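Local coordinates for protease Do-like 1, chloroplastic (Arabidopsis thaliana, PDB 3QO6), which acts as a serine protease of the chloroplast, required at high temperature, that can degrade beta-casein and may degrade damaged proteins, at residues B[30-35]-B[134-139]; B[67-72]-B[194-199]; B[166-171]-B[208-213]. All coordinates share one frame; numbering follows the deposited sequence.

Interaction 1 of 3, residues B[30-35]-B[134-139]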
ATOM      1  N   VAL B  30     -37.655  16.489   1.797  1.00 60.01           N
ATOM      2  CA  VAL B  30     -36.422  15.828   1.365  1.00 63.20           C
ATOM      3  C   VAL B  30     -36.709  14.422   0.886  1.00 62.23           C
ATOM      4  O   VAL B  30     -37.600  13.775   1.413  1.00 62.95           O
ATOM      5  CB  VAL B  30     -35.324  15.857   2.527  1.00 59.51           C
ATOM      6  CG1 VAL B  30     -34.101  15.065   2.149  1.00 51.98           C
ATOM      7  CG2 VAL B  30     -34.898  17.307   2.792  1.00 56.72           C
ATOM      8  N   VAL B  31     -35.958  13.962  -0.117  1.00 62.45           N
ATOM      9  CA  VAL B  31     -36.145  12.623  -0.672  1.00 64.83           C
ATOM     10  C   VAL B  31     -34.832  11.844  -0.803  1.00 70.23           C
ATOM     11  O   VAL B  31     -33.746  12.452  -0.821  1.00 70.95           O
ATOM     12  CB  VAL B  31     -36.806  12.682  -2.086  1.00 63.66           C
ATOM     13  CG1 VAL B  31     -38.039  13.577  -2.035  1.00 57.44           C
ATOM     14  CG2 VAL B  31     -35.788  13.172  -3.149  1.00 50.99           C
ATOM     15  N   TYR B  32     -34.946  10.508  -0.897  1.00 68.63           N
ATOM     16  CA  TYR B  32     -33.800   9.616  -1.060  1.00 70.64           C
ATOM     17  C   TYR B  32     -33.754   9.225  -2.559  1.00 74.49           C
ATOM     18  O   TYR B  32     -34.778   8.949  -3.150  1.00 78.46           O
ATOM     19  CB  TYR B  32     -34.000   8.394  -0.156  1.00 70.99           C
ATOM     20  CG  TYR B  32     -32.765   7.522   0.091  1.00 78.04           C
ATOM     21  CD1 TYR B  32     -32.322   7.252   1.401  1.00 81.38           C
ATOM     22  CD2 TYR B  32     -32.078   6.911  -0.971  1.00 79.38           C
ATOM     23  CE1 TYR B  32     -31.228   6.389   1.647  1.00 83.64           C
ATOM     24  CE2 TYR B  32     -30.988   6.052  -0.746  1.00 82.96           C
ATOM     25  CZ  TYR B  32     -30.564   5.791   0.563  1.00 86.64           C
ATOM     26  OH  TYR B  32     -29.476   4.955   0.776  1.00 83.01           O
ATOM     27  N   ILE B  33     -32.582   9.212  -3.184  1.00 76.02           N
ATOM     28  CA  ILE B  33     -32.475   8.866  -4.600  1.00 74.24           C
ATOM     29  C   ILE B  33     -31.637   7.610  -4.864  1.00 76.40           C
ATOM     30  O   ILE B  33     -30.489   7.545  -4.456  1.00 74.51           O
ATOM     31  CB  ILE B  33     -31.833  10.053  -5.386  1.00 75.26           C
ATOM     32  CG1 ILE B  33     -32.850  11.201  -5.512  1.00 75.31           C
ATOM     33  CG2 ILE B  33     -31.295   9.578  -6.760  1.00 63.24           C
ATOM     34  CD1 ILE B  33     -32.321  12.428  -6.291  1.00 73.16           C
ATOM     35  N   THR B  34     -32.179   6.610  -5.558  1.00 82.72           N
ATOM     36  CA  THR B  34     -31.350   5.426  -5.839  1.00 86.07           C
ATOM     37  C   THR B  34     -30.959   5.207  -7.297  1.00 87.31           C
ATOM     38  O   THR B  34     -31.804   5.068  -8.178  1.00 85.11           O
ATOM     39  CB  THR B  34     -31.976   4.122  -5.367  1.00 86.92           C
ATOM     40  OG1 THR B  34     -32.826   4.376  -4.242  1.00 91.01           O
ATOM     41  CG2 THR B  34     -30.853   3.137  -4.973  1.00 80.23           C
ATOM     42  N   ASN B  35     -29.645   5.144  -7.495  1.00 89.28           N
ATOM     43  CA  ASN B  35     -28.974   4.958  -8.779  1.00 92.55           C
ATOM     44  C   ASN B  35     -28.783   3.455  -9.052  1.00 96.96           C
ATOM     45  O   ASN B  35     -27.722   2.920  -8.732  1.00101.03           O
ATOM     46  CB  ASN B  35     -27.603   5.655  -8.669  1.00 88.79           C
ATOM     47  CG  ASN B  35     -26.838   5.726  -9.987  1.00 89.08           C
ATOM     48  OD1 ASN B  35     -26.654   4.714 -10.680  1.00 91.05           O
ATOM     49  ND2 ASN B  35     -26.357   6.930 -10.326  1.00 80.02           N
ATOM     50  N   ILE B 134     -29.827  18.547   5.532  1.00 56.31           N
ATOM     51  CA  ILE B 134     -30.588  17.330   5.645  1.00 52.77           C
ATOM     52  C   ILE B 134     -30.223  16.552   4.402  1.00 54.80           C
ATOM     53  O   ILE B 134     -30.213  17.106   3.303  1.00 55.14           O
ATOM     54  CB  ILE B 134     -32.084  17.586   5.660  1.00 55.70           C
ATOM     55  CG1 ILE B 134     -32.441  18.528   6.799  1.00 57.15           C
ATOM     56  CG2 ILE B 134     -32.838  16.271   5.841  1.00 53.27           C
ATOM     57  CD1 ILE B 134     -33.932  18.906   6.827  1.00 59.06           C
ATOM     58  N   GLY B 135     -29.897  15.275   4.589  1.00 54.69           N
ATOM     59  CA  GLY B 135     -29.513  14.409   3.486  1.00 55.14           C
ATOM     60  C   GLY B 135     -29.496  12.954   3.934  1.00 58.10           C
ATOM     61  O   GLY B 135     -30.160  12.601   4.918  1.00 57.98           O
ATOM     62  N   ASN B 136     -28.727  12.120   3.222  1.00 60.53           N
ATOM     63  CA  ASN B 136     -28.613  10.689   3.523  1.00 60.33           C
ATOM     64  C   ASN B 136     -27.178  10.165   3.476  1.00 63.57           C
ATOM     65  O   ASN B 136     -26.838   9.334   2.638  1.00 64.77           O
ATOM     66  CB  ASN B 136     -29.448   9.857   2.545  1.00 61.45           C
ATOM     67  CG  ASN B 136     -30.868  10.360   2.419  1.00 59.92           C
ATOM     68  OD1 ASN B 136     -31.618  10.381   3.391  1.00 61.47           O
ATOM     69  ND2 ASN B 136     -31.240  10.783   1.210  1.00 61.17           N
ATOM     70  N   PRO B 137     -26.310  10.651   4.373  1.00 64.85           N
ATOM     71  CA  PRO B 137     -24.928  10.166   4.366  1.00 62.72           C
ATOM     72  C   PRO B 137     -24.895   8.712   4.801  1.00 60.21           C
ATOM     73  O   PRO B 137     -25.629   8.309   5.704  1.00 57.93           O
ATOM     74  CB  PRO B 137     -24.248  11.073   5.383  1.00 67.89           C
ATOM     75  CG  PRO B 137     -25.385  11.372   6.373  1.00 65.27           C
ATOM     76  CD  PRO B 137     -26.524  11.652   5.440  1.00 64.71           C
ATOM     77  N   PHE B 138     -24.065   7.910   4.155  1.00 58.81           N
ATOM     78  CA  PHE B 138     -23.974   6.505   4.542  1.00 60.81           C
ATOM     79  C   PHE B 138     -25.329   5.814   4.620  1.00 60.88           C
ATOM     80  O   PHE B 138     -25.491   4.867   5.388  1.00 65.29           O
ATOM     81  CB  PHE B 138     -23.287   6.394   5.907  1.00 57.74           C
ATOM     82  CG  PHE B 138     -21.989   7.142   5.983  1.00 58.51           C
ATOM     83  CD1 PHE B 138     -21.763   8.072   6.997  1.00 56.33           C
ATOM     84  CD2 PHE B 138     -21.010   6.952   5.018  1.00 57.44           C
ATOM     85  CE1 PHE B 138     -20.574   8.812   7.050  1.00 53.31           C
ATOM     86  CE2 PHE B 138     -19.809   7.687   5.058  1.00 63.10           C
ATOM     87  CZ  PHE B 138     -19.600   8.617   6.080  1.00 61.68           C
ATOM     88  N   GLY B 139     -26.302   6.295   3.852  1.00 60.66           N
ATOM     89  CA  GLY B 139     -27.625   5.698   3.853  1.00 59.76           C
ATOM     90  C   GLY B 139     -28.516   5.995   5.042  1.00 63.49           C
ATOM     91  O   GLY B 139     -29.619   5.441   5.139  1.00 66.34           O
TER
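Y32 and N136 form the centre of this contact, and the tyrosine shows how one side chain can reach from a strand of one sheet to the turn that follows a strand of the other. CG stands anti to the backbone N (chi1 -165°), which turns the ring toward 134-139 although the bond from CA to CB does not itself aim there. At the base, Y32 CB lies 3.9 Å from N136 ND2, and Y32 CG keeps much the same distance from that nitrogen. Next along, Y32 CD1 comes within 3.6 Å of N136 CG, the closest approach of the pair. Ring and amide planes are only 25° apart, yet the two groups cross obliquely. Y32 CE1 then reaches N136 CB at 4.0 Å and has G139 O near the ring plane, at its edge. At the tip, Y32 OH is 3.7 Å from G139 CA and hydrogen-bonds to S54 OG. G139 has a positive phi of 76°, which suits glycine where the turn passes this hydroxyl.

The amide of N136 is also held: OD1 accepts from H142 N, while ND2 makes a weak bond to G55 O. Two residues before Y32, the contact is apolar, with V30 CG2 3.8 Å from I134 CG2.

In this trypsin-like fold, strand 30-40 belongs to the closed six-stranded sheet and strand 130-135 to the second sheet, so the contact spans the two. V30 and I134 lean on strand 183-186 through P183 and L185, V31 packs on I66 of strand 65-69, and N136 touches S56 of strand 47-61.

Interaction 2 of 3, residues B[67-72]-B[194-199]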
ATOM      1  N   VAL B  67     -35.106  18.096  -7.335  1.00 63.82           N
ATOM      2  CA  VAL B  67     -33.786  18.672  -7.579  1.00 62.76           C
ATOM      3  C   VAL B  67     -32.676  17.857  -6.928  1.00 62.14           C
ATOM      4  O   VAL B  67     -32.849  17.273  -5.867  1.00 61.71           O
ATOM      5  CB  VAL B  67     -33.702  20.110  -7.041  1.00 62.88           C
ATOM      6  CG1 VAL B  67     -32.425  20.782  -7.523  1.00 58.26           C
ATOM      7  CG2 VAL B  67     -34.903  20.897  -7.504  1.00 65.31           C
ATOM      8  N   THR B  68     -31.522  17.812  -7.570  1.00 62.09           N
ATOM      9  CA  THR B  68     -30.420  17.079  -6.999  1.00 61.51           C
ATOM     10  C   THR B  68     -29.144  17.466  -7.703  1.00 62.52           C
ATOM     11  O   THR B  68     -29.123  18.361  -8.532  1.00 60.31           O
ATOM     12  CB  THR B  68     -30.637  15.555  -7.123  1.00 62.01           C
ATOM     13  OG1 THR B  68     -29.713  14.873  -6.271  1.00 63.39           O
ATOM     14  CG2 THR B  68     -30.400  15.088  -8.553  1.00 66.82           C
ATOM     15  N   ASN B  69     -28.065  16.794  -7.343  1.00 65.58           N
ATOM     16  CA  ASN B  69     -26.785  17.046  -7.962  1.00 67.17           C
ATOM     17  C   ASN B  69     -26.772  16.176  -9.202  1.00 68.81           C
ATOM     18  O   ASN B  69     -27.250  15.024  -9.193  1.00 66.34           O
ATOM     19  CB  ASN B  69     -25.623  16.617  -7.037  1.00 69.00           C
ATOM     20  CG  ASN B  69     -25.201  17.703  -6.055  1.00 70.98           C
ATOM     21  OD1 ASN B  69     -24.815  17.410  -4.925  1.00 75.58           O
ATOM     22  ND2 ASN B  69     -25.257  18.955  -6.483  1.00 68.81           N
ATOM     23  N   TYR B  70     -26.232  16.716 -10.280  1.00 67.24           N
ATOM     24  CA  TYR B  70     -26.145  15.909 -11.459  1.00 68.02           C
ATOM     25  C   TYR B  70     -25.253  14.704 -11.186  1.00 68.64           C
ATOM     26  O   TYR B  70     -25.609  13.580 -11.565  1.00 68.63           O
ATOM     27  CB  TYR B  70     -25.572  16.703 -12.612  1.00 68.67           C
ATOM     28  CG  TYR B  70     -25.216  15.831 -13.783  1.00 69.33           C
ATOM     29  CD1 TYR B  70     -26.144  14.902 -14.299  1.00 67.68           C
ATOM     30  CD2 TYR B  70     -23.970  15.947 -14.404  1.00 67.83           C
ATOM     31  CE1 TYR B  70     -25.833  14.122 -15.394  1.00 64.76           C
ATOM     32  CE2 TYR B  70     -23.653  15.175 -15.499  1.00 67.73           C
ATOM     33  CZ  TYR B  70     -24.579  14.262 -15.991  1.00 70.73           C
ATOM     34  OH  TYR B  70     -24.211  13.469 -17.060  1.00 77.53           O
ATOM     35  N   HIS B  71     -24.116  14.915 -10.506  1.00 64.68           N
ATOM     36  CA  HIS B  71     -23.207  13.793 -10.268  1.00 62.87           C
ATOM     37  C   HIS B  71     -23.834  12.602  -9.555  1.00 61.80           C
ATOM     38  O   HIS B  71     -23.300  11.509  -9.604  1.00 61.03           O
ATOM     39  CB  HIS B  71     -21.904  14.236  -9.563  1.00 63.04           C
ATOM     40  CG  HIS B  71     -22.008  14.367  -8.074  1.00 66.90           C
ATOM     41  ND1 HIS B  71     -22.097  15.588  -7.440  1.00 63.31           N
ATOM     42  CD2 HIS B  71     -22.060  13.430  -7.095  1.00 65.78           C
ATOM     43  CE1 HIS B  71     -22.207  15.394  -6.136  1.00 67.97           C
ATOM     44  NE2 HIS B  71     -22.188  14.095  -5.901  1.00 63.07           N
ATOM     45  N   VAL B  72     -24.983  12.811  -8.925  1.00 63.18           N
ATOM     46  CA  VAL B  72     -25.702  11.747  -8.221  1.00 64.40           C
ATOM     47  C   VAL B  72     -26.502  10.890  -9.216  1.00 69.90           C
ATOM     48  O   VAL B  72     -26.732   9.703  -8.996  1.00 69.68           O
ATOM     49  CB  VAL B  72     -26.700  12.373  -7.205  1.00 65.07           C
ATOM     50  CG1 VAL B  72     -27.697  11.341  -6.711  1.00 62.39           C
ATOM     51  CG2 VAL B  72     -25.945  12.984  -6.044  1.00 59.04           C
ATOM     52  N   ILE B 194     -27.559  23.764  -2.287  1.00 61.85           N
ATOM     53  CA  ILE B 194     -27.623  22.310  -2.469  1.00 62.48           C
ATOM     54  C   ILE B 194     -26.274  21.788  -1.996  1.00 64.83           C
ATOM     55  O   ILE B 194     -25.240  22.232  -2.524  1.00 63.76           O
ATOM     56  CB  ILE B 194     -27.746  21.902  -3.951  1.00 67.02           C
ATOM     57  CG1 ILE B 194     -28.856  22.693  -4.636  1.00 74.66           C
ATOM     58  CG2 ILE B 194     -28.074  20.425  -4.050  1.00 63.81           C
ATOM     59  CD1 ILE B 194     -29.176  22.193  -6.042  1.00 79.74           C
ATOM     60  N   ASN B 195     -26.265  20.865  -1.028  1.00 61.44           N
ATOM     61  CA  ASN B 195     -24.993  20.345  -0.532  1.00 62.28           C
ATOM     62  C   ASN B 195     -24.415  19.503  -1.639  1.00 63.31           C
ATOM     63  O   ASN B 195     -25.069  18.586  -2.120  1.00 67.22           O
ATOM     64  CB  ASN B 195     -25.187  19.519   0.747  1.00 60.25           C
ATOM     65  CG  ASN B 195     -25.854  20.313   1.853  1.00 59.64           C
ATOM     66  OD1 ASN B 195     -25.476  21.444   2.123  1.00 56.90           O
ATOM     67  ND2 ASN B 195     -26.859  19.722   2.494  1.00 60.71           N
ATOM     68  N   THR B 196     -23.191  19.788  -2.062  1.00 62.82           N
ATOM     69  CA  THR B 196     -22.680  19.004  -3.156  1.00 62.14           C
ATOM     70  C   THR B 196     -21.288  18.437  -3.077  1.00 62.62           C
ATOM     71  O   THR B 196     -21.004  17.472  -3.772  1.00 66.19           O
ATOM     72  CB  THR B 196     -22.858  19.758  -4.526  1.00 63.17           C
ATOM     73  OG1 THR B 196     -21.582  20.045  -5.103  1.00 62.68           O
ATOM     74  CG2 THR B 196     -23.662  21.027  -4.353  1.00 52.88           C
ATOM     75  N   ALA B 197     -20.423  18.996  -2.242  1.00 60.08           N
ATOM     76  CA  ALA B 197     -19.053  18.484  -2.127  1.00 57.15           C
ATOM     77  C   ALA B 197     -18.325  18.941  -0.853  1.00 59.65           C
ATOM     78  O   ALA B 197     -18.801  19.821  -0.104  1.00 53.78           O
ATOM     79  CB  ALA B 197     -18.228  18.905  -3.346  1.00 48.55           C
ATOM     80  N   ILE B 198     -17.154  18.343  -0.626  1.00 57.84           N
ATOM     81  CA  ILE B 198     -16.350  18.688   0.536  1.00 54.60           C
ATOM     82  C   ILE B 198     -14.849  18.641   0.211  1.00 55.94           C
ATOM     83  O   ILE B 198     -14.440  18.152  -0.835  1.00 51.15           O
ATOM     84  CB  ILE B 198     -16.613  17.689   1.645  1.00 52.43           C
ATOM     85  CG1 ILE B 198     -15.993  16.359   1.243  1.00 47.93           C
ATOM     86  CG2 ILE B 198     -18.132  17.511   1.881  1.00 45.47           C
ATOM     87  CD1 ILE B 198     -16.198  15.289   2.272  1.00 47.90           C
ATOM     88  N   TYR B 199     -14.043  19.183   1.113  1.00 59.85           N
ATOM     89  CA  TYR B 199     -12.587  19.134   1.009  1.00 60.96           C
ATOM     90  C   TYR B 199     -12.230  18.213   2.183  1.00 63.70           C
ATOM     91  O   TYR B 199     -12.573  18.507   3.327  1.00 65.12           O
ATOM     92  CB  TYR B 199     -11.951  20.507   1.219  1.00 60.98           C
ATOM     93  CG  TYR B 199     -11.794  21.343  -0.037  1.00 68.44           C
ATOM     94  CD1 TYR B 199     -12.158  20.850  -1.298  1.00 73.23           C
ATOM     95  CD2 TYR B 199     -11.286  22.636   0.030  1.00 70.26           C
ATOM     96  CE1 TYR B 199     -12.016  21.633  -2.454  1.00 71.78           C
ATOM     97  CE2 TYR B 199     -11.143  23.428  -1.110  1.00 69.86           C
ATOM     98  CZ  TYR B 199     -11.503  22.929  -2.346  1.00 74.82           C
ATOM     99  OH  TYR B 199     -11.324  23.723  -3.468  1.00 76.73           O
TER
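V67 meets I194 where strand 65-69 passes strand 191-198, its CG1 3.8 Å from I194 CD1. The two side chains cross at about a right angle, and F58 of strand 47-61 packs against both. N69 brings a polar group to the contact, though its bonds go elsewhere: OD1 lies 3.1 Å from N195 O, also an acceptor, and instead takes a weak bond from G181 N, while ND2 donates to D101 O. Both ends of the buried amide therefore have partners as it lies across T196, which is likely to limit its rotation, the bond from ND2 being the firmer of the two.

Here the chymotrypsin-like architecture shows through. The two short strands run nearly parallel, 10° apart with axes 7.6 Å from each other, but belong to separate sheets, and, as in other proteases of this fold, the predicted charge-relay residues lie where the two sheets meet. In its own sheet the second strand carries a classic beta bulge, T196 and A197 together facing F210.

After N69 the chain bends into a short helical turn, V72 N bonding to N69 O. This brings forward H71, the predicted histidine of the charge relay. Its ring carbon CE1 sits 3.4 Å from T196 O, while ND1 hydrogen-bonds to D101 OD2. H71 also packs against the backbone of the bound peptide, to which T196 and I198 are joined by backbone hydrogen bonds.

Interaction 3 of 3, residues B[166-171]-B[208-213]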
ATOM      1  N   GLN B 166     -18.498  28.930  -9.543  1.00 82.20           N
ATOM      2  CA  GLN B 166     -18.334  30.156  -8.791  1.00 81.01           C
ATOM      3  C   GLN B 166     -19.411  30.309  -7.731  1.00 81.24           C
ATOM      4  O   GLN B 166     -20.380  29.560  -7.689  1.00 84.78           O
ATOM      5  CB  GLN B 166     -18.405  31.359  -9.733  1.00 83.09           C
ATOM      6  CG  GLN B 166     -17.073  31.872 -10.276  1.00 92.11           C
ATOM      7  CD  GLN B 166     -16.389  30.912 -11.236  1.00 96.16           C
ATOM      8  OE1 GLN B 166     -17.000  30.410 -12.191  1.00 96.93           O
ATOM      9  NE2 GLN B 166     -15.101  30.667 -11.002  1.00 99.18           N
ATOM     10  N   ASP B 167     -19.222  31.295  -6.873  1.00 80.86           N
ATOM     11  CA  ASP B 167     -20.179  31.645  -5.837  1.00 82.30           C
ATOM     12  C   ASP B 167     -20.631  30.601  -4.826  1.00 80.15           C
ATOM     13  O   ASP B 167     -21.716  30.744  -4.254  1.00 83.12           O
ATOM     14  CB  ASP B 167     -21.426  32.236  -6.488  1.00 88.88           C
ATOM     15  CG  ASP B 167     -21.978  33.419  -5.702  1.00100.89           C
ATOM     16  OD1 ASP B 167     -21.468  34.557  -5.884  1.00105.22           O
ATOM     17  OD2 ASP B 167     -22.909  33.210  -4.885  1.00107.85           O
ATOM     18  N   VAL B 168     -19.811  29.584  -4.575  1.00 71.55           N
ATOM     19  CA  VAL B 168     -20.168  28.523  -3.643  1.00 63.15           C
ATOM     20  C   VAL B 168     -20.225  28.855  -2.143  1.00 59.40           C
ATOM     21  O   VAL B 168     -19.463  29.689  -1.639  1.00 58.39           O
ATOM     22  CB  VAL B 168     -19.218  27.350  -3.860  1.00 66.16           C
ATOM     23  CG1 VAL B 168     -19.468  26.231  -2.839  1.00 65.42           C
ATOM     24  CG2 VAL B 168     -19.405  26.851  -5.264  1.00 64.81           C
ATOM     25  N   ILE B 169     -21.137  28.194  -1.433  1.00 56.20           N
ATOM     26  CA  ILE B 169     -21.272  28.386   0.022  1.00 56.65           C
ATOM     27  C   ILE B 169     -20.424  27.351   0.798  1.00 58.92           C
ATOM     28  O   ILE B 169     -20.358  26.192   0.403  1.00 56.77           O
ATOM     29  CB  ILE B 169     -22.714  28.200   0.501  1.00 56.02           C
ATOM     30  CG1 ILE B 169     -23.628  29.266  -0.108  1.00 57.24           C
ATOM     31  CG2 ILE B 169     -22.750  28.282   2.020  1.00 48.68           C
ATOM     32  CD1 ILE B 169     -25.108  28.979   0.107  1.00 56.81           C
ATOM     33  N   GLN B 170     -19.788  27.780   1.893  1.00 58.58           N
ATOM     34  CA  GLN B 170     -18.951  26.909   2.724  1.00 55.06           C
ATOM     35  C   GLN B 170     -19.574  26.787   4.117  1.00 57.91           C
ATOM     36  O   GLN B 170     -19.955  27.793   4.712  1.00 59.43           O
ATOM     37  CB  GLN B 170     -17.566  27.505   2.849  1.00 54.15           C
ATOM     38  CG  GLN B 170     -16.569  26.574   3.431  1.00 52.68           C
ATOM     39  CD  GLN B 170     -15.245  27.249   3.630  1.00 55.75           C
ATOM     40  OE1 GLN B 170     -14.805  28.018   2.789  1.00 62.48           O
ATOM     41  NE2 GLN B 170     -14.596  26.964   4.745  1.00 57.35           N
ATOM     42  N   THR B 171     -19.681  25.564   4.631  1.00 56.11           N
ATOM     43  CA  THR B 171     -20.295  25.332   5.926  1.00 54.13           C
ATOM     44  C   THR B 171     -19.545  24.250   6.698  1.00 58.23           C
ATOM     45  O   THR B 171     -18.908  23.359   6.092  1.00 53.89           O
ATOM     46  CB  THR B 171     -21.755  24.878   5.780  1.00 56.16           C
ATOM     47  OG1 THR B 171     -22.334  24.744   7.078  1.00 59.18           O
ATOM     48  CG2 THR B 171     -21.840  23.511   5.098  1.00 55.88           C
ATOM     49  N   VAL B 208     -15.322  21.100   6.235  1.00 43.24           N
ATOM     50  CA  VAL B 208     -15.277  22.075   5.163  1.00 46.23           C
ATOM     51  C   VAL B 208     -16.179  21.543   4.051  1.00 52.12           C
ATOM     52  O   VAL B 208     -15.753  20.724   3.246  1.00 56.86           O
ATOM     53  CB  VAL B 208     -13.849  22.262   4.623  1.00 46.51           C
ATOM     54  CG1 VAL B 208     -13.867  23.213   3.446  1.00 45.99           C
ATOM     55  CG2 VAL B 208     -12.923  22.781   5.735  1.00 44.51           C
ATOM     56  N   GLY B 209     -17.428  22.004   4.003  1.00 56.22           N
ATOM     57  CA  GLY B 209     -18.358  21.544   2.980  1.00 54.36           C
ATOM     58  C   GLY B 209     -18.909  22.650   2.102  1.00 54.45           C
ATOM     59  O   GLY B 209     -19.013  23.779   2.525  1.00 60.51           O
ATOM     60  N   PHE B 210     -19.294  22.318   0.879  1.00 56.90           N
ATOM     61  CA  PHE B 210     -19.810  23.304  -0.056  1.00 52.43           C
ATOM     62  C   PHE B 210     -21.230  23.076  -0.597  1.00 56.07           C
ATOM     63  O   PHE B 210     -21.663  21.951  -0.798  1.00 57.73           O
ATOM     64  CB  PHE B 210     -18.848  23.395  -1.208  1.00 49.74           C
ATOM     65  CG  PHE B 210     -17.404  23.543  -0.777  1.00 54.69           C
ATOM     66  CD1 PHE B 210     -16.546  22.448  -0.794  1.00 48.62           C
ATOM     67  CD2 PHE B 210     -16.881  24.799  -0.452  1.00 48.09           C
ATOM     68  CE1 PHE B 210     -15.174  22.610  -0.513  1.00 52.60           C
ATOM     69  CE2 PHE B 210     -15.530  24.964  -0.178  1.00 50.63           C
ATOM     70  CZ  PHE B 210     -14.666  23.868  -0.213  1.00 49.19           C
ATOM     71  N   SER B 211     -21.962  24.162  -0.806  1.00 57.92           N
ATOM     72  CA  SER B 211     -23.311  24.091  -1.358  1.00 58.93           C
ATOM     73  C   SER B 211     -23.415  25.061  -2.533  1.00 58.79           C
ATOM     74  O   SER B 211     -22.851  26.172  -2.479  1.00 56.57           O
ATOM     75  CB  SER B 211     -24.333  24.480  -0.310  1.00 58.32           C
ATOM     76  OG  SER B 211     -24.254  23.602   0.783  1.00 64.04           O
ATOM     77  N   ILE B 212     -24.099  24.637  -3.596  1.00 55.48           N
ATOM     78  CA  ILE B 212     -24.282  25.513  -4.752  1.00 56.97           C
ATOM     79  C   ILE B 212     -25.355  26.459  -4.215  1.00 55.17           C
ATOM     80  O   ILE B 212     -26.368  25.992  -3.668  1.00 54.32           O
ATOM     81  CB  ILE B 212     -24.860  24.770  -6.003  1.00 60.84           C
ATOM     82  CG1 ILE B 212     -23.947  23.621  -6.456  1.00 57.62           C
ATOM     83  CG2 ILE B 212     -25.001  25.760  -7.143  1.00 61.30           C
ATOM     84  CD1 ILE B 212     -22.560  24.065  -6.811  1.00 57.88           C
ATOM     85  N   PRO B 213     -25.146  27.786  -4.341  1.00 54.78           N
ATOM     86  CA  PRO B 213     -26.135  28.744  -3.835  1.00 55.07           C
ATOM     87  C   PRO B 213     -27.477  28.700  -4.557  1.00 57.22           C
ATOM     88  O   PRO B 213     -27.561  28.602  -5.783  1.00 58.43           O
ATOM     89  CB  PRO B 213     -25.428  30.081  -3.971  1.00 54.08           C
ATOM     90  CG  PRO B 213     -24.549  29.869  -5.194  1.00 55.80           C
ATOM     91  CD  PRO B 213     -24.038  28.471  -5.041  1.00 56.25           C
TER
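V168 and F210 stand at about a right angle to each other, the valine CG1 pressed to within 3.3 Å of F210 CB. CG1 is there because it lies anti to the backbone N (chi1 176°). From the same strand as V168, but on the other side of the ring plane, Q170 runs alongside F210 and points the same way, with Q170 CG 4.1 Å from F210 CE2 and amide and ring planes 66° apart. I169 O sits at the ring edge. The opposite face of the sheet carries I169 and S211, whose CB atoms are 4.1 Å apart; beyond them P213, at the N-cap of helix 214-227, receives I169 CD1 at 4.1 Å from its CA.

Four backbone bonds tie the strands, two each between I169 and S211 and between T171 and G209. The straightest, I169 N to S211 O, spans 2.8 Å at 169°.

The ring of F210 also meets Y199 edge-to-face and packs on L140 of a neighbouring subunit. An alanine here would probably open a gap beside V168 CG1 and Q170 CG and leave Y199 without its aromatic mate.

The chemistry is thus divided: backbone hydrogen bonds set the register, apolar groups pack on the faces of the sheet, and the buried Q170 amide is satisfied within the chain, OE1 by R154 NE, and across the subunit interface, NE2 by T143 OG1 of that neighbouring subunit.

How the interactions relate
Interactions 1 and 2 both bring a strand of the closed six-stranded sheet against a strand of the second sheet, with centres 11 Å apart. They meet where N35 ND2 lies 3.1 Å from V72 O, a probable hydrogen bond, and where I33 packs on T68. Interaction 3 lies within the second sheet and joins interaction 2 directly: A197 O is 2.7 Å from F210 N, and I194 O is 2.9 Å from I212 N. Interactions 1 and 3 do not touch, their nearest atoms about 9 Å apart. Of the predicted charge-relay residues, interaction 2 holds H71, beside the bound peptide; between side chains, S180 is about 9 Å from N136 and D101 about 5 Å from I212.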